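PDB 1OZ9: endoribonuclease YbeY from Aquifex aeolicus, which probably acts as a zinc-dependent, single strand-specific endoribonuclease in maturation of the 3' end of 16S rRNA and in late-stage quality control of 70S ribosomes. Local coordinates for residues L112-I117 and E137-V142. Residues are numbered along the deposited sequence; the frame is centred on the assembly and turned at random.
Sequences LIVHGI and ELENYV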
# COMPACT_ATOMS: atom_id res chain seq x y z
N LEU A 112 5.59 2.28 -0.69
CA LEU A 112 4.84 1.45 0.21
C LEU A 112 3.40 1.29 -0.26
O LEU A 112 2.79 0.25 -0.05
CB LEU A 112 4.87 2.03 1.64
CG LEU A 112 6.23 1.85 2.34
CD1 LEU A 112 6.29 2.65 3.62
CD2 LEU A 112 6.56 0.35 2.65
N ILE A 113 2.84 2.34 -0.88
CA ILE A 113 1.49 2.21 -1.44
C ILE A 113 1.46 1.15 -2.52
O ILE A 113 0.58 0.30 -2.55
CB ILE A 113 1.05 3.54 -2.05
CG1 ILE A 113 0.70 4.51 -0.92
CG2 ILE A 113 -0.18 3.37 -2.98
CD1 ILE A 113 0.61 5.97 -1.37
N VAL A 114 2.45 1.19 -3.41
CA VAL A 114 2.53 0.19 -4.48
C VAL A 114 2.73 -1.18 -3.88
O VAL A 114 2.05 -2.15 -4.26
CB VAL A 114 3.67 0.55 -5.46
CG1 VAL A 114 3.87 -0.53 -6.56
CG2 VAL A 114 3.33 1.92 -6.11
N HIS A 115 3.64 -1.27 -2.91
CA HIS A 115 3.91 -2.57 -2.29
C HIS A 115 2.60 -3.12 -1.69
O HIS A 115 2.26 -4.29 -1.87
CB HIS A 115 4.98 -2.41 -1.22
CG HIS A 115 5.50 -3.70 -0.68
ND1 HIS A 115 6.54 -4.39 -1.26
CD2 HIS A 115 5.13 -4.43 0.40
CE1 HIS A 115 6.80 -5.48 -0.55
NE2 HIS A 115 5.95 -5.53 0.45
N GLY A 116 1.86 -2.26 -0.99
CA GLY A 116 0.62 -2.68 -0.36
C GLY A 116 -0.45 -3.14 -1.35
O GLY A 116 -1.16 -4.13 -1.13
N ILE A 117 -0.56 -2.41 -2.47
CA ILE A 117 -1.56 -2.73 -3.47
C ILE A 117 -1.26 -4.08 -4.08
O ILE A 117 -2.17 -4.89 -4.28
CB ILE A 117 -1.64 -1.65 -4.55
CG1 ILE A 117 -2.25 -0.40 -3.93
CG2 ILE A 117 -2.52 -2.12 -5.76
CD1 ILE A 117 -2.24 0.80 -4.84
N GLU A 137 8.33 -8.35 -10.24
CA GLU A 137 8.03 -7.87 -11.60
C GLU A 137 6.80 -6.92 -11.61
O GLU A 137 6.85 -5.83 -12.18
CB GLU A 137 7.88 -9.05 -12.57
CG GLU A 137 9.18 -9.86 -12.74
CD GLU A 137 9.08 -10.98 -13.76
OE1 GLU A 137 7.93 -11.42 -14.02
OE2 GLU A 137 10.15 -11.41 -14.29
N LEU A 138 5.72 -7.27 -10.91
CA LEU A 138 4.52 -6.41 -10.91
C LEU A 138 4.76 -5.08 -10.20
O LEU A 138 4.35 -4.00 -10.65
CB LEU A 138 3.33 -7.13 -10.27
CG LEU A 138 2.00 -6.45 -10.57
CD1 LEU A 138 1.84 -6.41 -12.09
CD2 LEU A 138 0.86 -7.23 -9.94
N GLU A 139 5.45 -5.14 -9.07
CA GLU A 139 5.75 -3.94 -8.33
C GLU A 139 6.66 -3.00 -9.15
O GLU A 139 6.42 -1.78 -9.21
CB GLU A 139 6.45 -4.39 -7.05
CG GLU A 139 6.87 -3.28 -6.13
CD GLU A 139 7.48 -3.83 -4.85
OE1 GLU A 139 8.32 -4.75 -4.95
OE2 GLU A 139 7.12 -3.34 -3.76
N ASN A 140 7.69 -3.57 -9.76
CA ASN A 140 8.58 -2.81 -10.63
C ASN A 140 7.83 -2.18 -11.81
O ASN A 140 7.98 -0.99 -12.08
CB ASN A 140 9.74 -3.69 -11.09
CG ASN A 140 10.79 -3.82 -10.02
OD1 ASN A 140 10.72 -3.14 -9.01
ND2 ASN A 140 11.77 -4.68 -10.23
N TYR A 141 6.97 -2.96 -12.46
CA TYR A 141 6.14 -2.40 -13.54
C TYR A 141 5.32 -1.19 -13.07
O TYR A 141 5.29 -0.16 -13.74
CB TYR A 141 5.21 -3.47 -14.11
CG TYR A 141 4.24 -2.98 -15.18
CD1 TYR A 141 4.64 -2.86 -16.50
CD2 TYR A 141 2.92 -2.64 -14.85
CE1 TYR A 141 3.76 -2.42 -17.48
CE2 TYR A 141 2.02 -2.21 -15.84
CZ TYR A 141 2.46 -2.10 -17.15
OH TYR A 141 1.60 -1.67 -18.15
N VAL A 142 4.65 -1.31 -11.93
CA VAL A 142 3.79 -0.22 -11.46
C VAL A 142 4.65 1.01 -11.12
O VAL A 142 4.33 2.14 -11.51
CB VAL A 142 2.95 -0.65 -10.26
CG1 VAL A 142 2.23 0.55 -9.66
CG2 VAL A 142 1.95 -1.74 -10.70
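His115 and Glu139 meet where helix 105-120 passes helix 129-147, the two short segments lying with their N-to-C directions 138° apart, obliquely antiparallel, and their axes 9.7 Å apart at closest approach. The imidazole offers its ND1 hydrogen to the carboxylate: ND1 of His115 lies 2.8 Å from OE2 of Glu139, and the N-H···O angle is 153°. OE2 sits at the ring edge, close to the imidazole plane, whereas ND1 reaches OE2 from the syn side, somewhat out of the carboxylate plane; the two flat groups are turned 38° apart. Glu139 reaches across with an extended chain, CG anti to the backbone N, which carries the carboxylate from its own helix to the imidazole edge. Its other oxygen, OE1, forms a salt bridge with Arg136. Beside this polar pair, Val114 and Val142 point into the interface and pass side by side in opposite directions, CG1 of Val114 resting 3.7 Å from CG1 of Val142, while Leu143 and Leu146 extend the apolar packing around Val114. Replacing Glu139 with an alanine would probably leave ND1 without its acceptor, Arg136 without this carboxylate and the imidazole freer to turn. Donation from ND1 leaves the NE2 lone pair available, as a zinc ligand would need; the ring also meets those of His119 and His125, consistent with the predicted three-histidine zinc site, where Glu139 would serve as a second-shell carboxylate orienting a metal ligand.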